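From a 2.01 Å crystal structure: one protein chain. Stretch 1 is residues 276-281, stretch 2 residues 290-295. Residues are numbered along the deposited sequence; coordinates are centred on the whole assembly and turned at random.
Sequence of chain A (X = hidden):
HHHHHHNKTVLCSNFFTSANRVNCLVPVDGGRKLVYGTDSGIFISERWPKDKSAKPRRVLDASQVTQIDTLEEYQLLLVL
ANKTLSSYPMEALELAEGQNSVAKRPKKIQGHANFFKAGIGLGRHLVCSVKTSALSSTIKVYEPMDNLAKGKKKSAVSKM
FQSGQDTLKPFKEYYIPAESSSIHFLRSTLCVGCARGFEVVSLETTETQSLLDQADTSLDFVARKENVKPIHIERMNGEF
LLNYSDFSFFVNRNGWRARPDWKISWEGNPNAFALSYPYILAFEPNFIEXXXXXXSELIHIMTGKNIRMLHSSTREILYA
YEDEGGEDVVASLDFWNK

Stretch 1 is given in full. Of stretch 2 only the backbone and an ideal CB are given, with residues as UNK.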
# COMPACT_ATOMS: atom_id res chain seq x y z
N SER A 276 3.83 -0.79 -14.07
CA SER A 276 4.22 0.32 -14.96
C SER A 276 4.41 -0.22 -16.39
O SER A 276 5.54 -0.53 -16.82
CB SER A 276 5.46 1.01 -14.44
OG SER A 276 5.69 2.16 -15.19
N TYR A 277 3.31 -0.33 -17.11
CA TYR A 277 3.23 -1.00 -18.45
C TYR A 277 4.45 -0.70 -19.31
O TYR A 277 4.88 0.45 -19.34
CB TYR A 277 1.91 -0.68 -19.19
CG TYR A 277 1.59 -1.73 -20.28
CD1 TYR A 277 2.27 -1.70 -21.52
CD2 TYR A 277 0.62 -2.76 -20.08
CE1 TYR A 277 2.02 -2.65 -22.49
CE2 TYR A 277 0.39 -3.72 -21.09
CZ TYR A 277 1.12 -3.65 -22.27
OH TYR A 277 0.97 -4.53 -23.32
N PRO A 278 5.10 -1.69 -19.96
CA PRO A 278 4.75 -3.11 -20.00
C PRO A 278 5.37 -3.95 -18.83
O PRO A 278 5.54 -5.17 -19.00
CB PRO A 278 5.36 -3.53 -21.36
CG PRO A 278 6.61 -2.74 -21.40
CD PRO A 278 6.36 -1.45 -20.69
N TYR A 279 5.68 -3.34 -17.68
CA TYR A 279 6.37 -4.11 -16.61
C TYR A 279 5.51 -4.36 -15.38
O TYR A 279 4.62 -3.59 -15.06
CB TYR A 279 7.66 -3.45 -16.23
CG TYR A 279 8.59 -3.15 -17.40
CD1 TYR A 279 9.21 -4.18 -18.12
CD2 TYR A 279 8.87 -1.84 -17.77
CE1 TYR A 279 10.06 -3.91 -19.15
CE2 TYR A 279 9.72 -1.55 -18.81
CZ TYR A 279 10.33 -2.58 -19.49
OH TYR A 279 11.19 -2.31 -20.55
N ILE A 280 5.76 -5.49 -14.71
CA ILE A 280 5.14 -5.79 -13.42
C ILE A 280 6.33 -5.99 -12.51
O ILE A 280 7.28 -6.76 -12.86
CB ILE A 280 4.12 -6.94 -13.50
CG1 ILE A 280 3.73 -7.46 -12.11
CG2 ILE A 280 4.60 -8.11 -14.33
CD1 ILE A 280 2.81 -6.49 -11.40
N LEU A 281 6.33 -5.24 -11.38
CA LEU A 281 7.46 -5.26 -10.44
C LEU A 281 7.01 -5.89 -9.12
O LEU A 281 6.01 -5.48 -8.55
CB LEU A 281 7.93 -3.85 -10.17
CG LEU A 281 8.62 -3.09 -11.34
CD1 LEU A 281 7.59 -2.37 -12.18
CD2 LEU A 281 9.61 -2.06 -10.86
N UNK A 290 11.57 -7.87 -11.86
CA UNK A 290 10.84 -7.18 -12.96
C UNK A 290 10.53 -8.12 -14.17
O UNK A 290 11.46 -8.65 -14.78
CB UNK A 290 11.67 -5.99 -13.45
N UNK A 291 9.22 -8.36 -14.42
CA UNK A 291 8.73 -9.17 -15.56
C UNK A 291 7.91 -8.32 -16.57
O UNK A 291 7.22 -7.35 -16.20
CB UNK A 291 7.87 -10.32 -15.04
N UNK A 292 7.95 -8.80 -17.83
CA UNK A 292 7.09 -8.31 -18.95
C UNK A 292 5.65 -8.81 -18.86
O UNK A 292 5.40 -9.99 -18.87
CB UNK A 292 7.68 -8.75 -20.29
N UNK A 293 4.69 -7.91 -18.78
CA UNK A 293 3.28 -8.28 -18.64
C UNK A 293 2.69 -9.09 -19.81
O UNK A 293 1.77 -9.84 -19.64
CB UNK A 293 2.45 -7.00 -18.46
N UNK A 294 3.19 -8.90 -21.02
CA UNK A 294 2.71 -9.68 -22.17
C UNK A 294 3.31 -11.06 -22.22
O UNK A 294 2.57 -12.08 -22.28
CB UNK A 294 3.02 -8.95 -23.48
N UNK A 295 4.64 -11.12 -22.19
CA UNK A 295 5.29 -12.41 -22.40
C UNK A 295 5.54 -13.21 -21.14
O UNK A 295 5.78 -14.39 -21.23
CB UNK A 295 6.62 -12.19 -23.12

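Position 290 lies in an antiparallel strand, paired with Leu281 at a CA-CA distance of 4.6 Å. Its CB is on the face of the sheet that carries Tyr279 and Leu281. The ideal CB is 4.7 Å from Leu281 CG and 5.5 Å from Tyr279 CB. An apolar side chain would suit this setting, and beta-branching fits the extended backbone. Valine, isoleucine or leucine could all serve. The residue is Ile290. Its CG1 packs 3.9 Å from Leu281 CG, and its CG2 lies 4.0 Å from Tyr279 CB, so it touches both neighbours on that face.

Position 291 pairs with Ile280 and points to the other face. The backbone is held by two hydrogen bonds: N of 291 to Ile280 O at 3.0 Å, and Ile280 N to O of 291 at 2.8 Å. These are made by the backbone and do not select among side chains, except that proline could not donate the first. The ideal CB is 4.0 Å from Ile280 CG2, but stretch 1 offers no charge here. An apolar residue, or a long one with an aliphatic base, would fit. The residue is Arg291. Its CB rests 4.0 Å from Ile280 CG2. The end leads away, and its guanidinium finds partners elsewhere in the structure.

Position 292 returns to the face of Tyr279, its strand partner. The ideal CB is 5.3 Å from Tyr279 CD1, and the Pro278 ring is also within reach. A flat ring could lie against the proline; an aliphatic chain could also pack there. The residue is His292, with chi1 t. Pro278 CB sits over one face of the imidazole, 4.1 Å from the ring centroid, in a CH-pi contact. The ring atom ND1 of His292 accepts a hydrogen bond from the backbone N of residue 294, at 3.2 Å.

Position 293 leaves the strand with helical angles (-62/-30). Its N donates to Pro278 O at 2.9 Å, nearly straight at 174°, which argues against proline. CB points toward stretch 1, 4.7 Å from Tyr277 CE2 and 4.8 Å from Ile280 CG2. A branched apolar side chain could reach both. The residue is Ile293. Its CG2 lies 3.4 Å from Tyr277 CE2 and 4.3 Å from Pro278 CB, while its CD1 is 4.3 Å from Ile280 CG2.

Position 294 points sideways, with its ideal CB 4.9 Å from Tyr277 OH. A polar side chain could approach that hydroxyl. The residue is Glu294. Its OE2 is modelled 2.3 Å from Tyr277 OH, too close to be read as a bond.

Position 295 has nothing of stretch 1 nearby, so many residues would do. It is Thr295.

Stretch 2, residues 290-295: IRHIET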
# COMPACT_ATOMS: atom_id res chain seq x y z
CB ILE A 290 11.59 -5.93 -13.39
CG1 ILE A 290 11.86 -5.04 -12.15
CG2 ILE A 290 10.84 -5.21 -14.51
CD1 ILE A 290 12.91 -3.97 -12.47
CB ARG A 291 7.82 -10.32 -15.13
CG ARG A 291 8.36 -11.25 -14.02
CD ARG A 291 9.17 -12.38 -14.56
NE ARG A 291 9.46 -13.35 -13.54
CZ ARG A 291 9.07 -14.64 -13.53
NH1 ARG A 291 8.36 -15.17 -14.54
NH2 ARG A 291 9.42 -15.41 -12.47
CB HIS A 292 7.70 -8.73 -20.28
CG HIS A 292 7.33 -7.85 -21.41
ND1 HIS A 292 6.11 -7.94 -22.02
CD2 HIS A 292 8.02 -6.89 -22.08
CE1 HIS A 292 6.03 -7.04 -22.99
NE2 HIS A 292 7.18 -6.40 -23.05
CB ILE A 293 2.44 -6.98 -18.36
CG1 ILE A 293 1.02 -7.26 -17.88
CG2 ILE A 293 2.32 -6.09 -19.60
CD1 ILE A 293 0.92 -7.79 -16.47
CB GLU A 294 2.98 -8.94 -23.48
CG GLU A 294 2.27 -7.61 -23.63
CD GLU A 294 0.77 -7.69 -23.35
OE1 GLU A 294 0.20 -8.81 -23.34
OE2 GLU A 294 0.14 -6.62 -23.11
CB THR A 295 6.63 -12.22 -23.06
OG1 THR A 295 7.51 -11.60 -22.14
CG2 THR A 295 6.48 -11.37 -24.40
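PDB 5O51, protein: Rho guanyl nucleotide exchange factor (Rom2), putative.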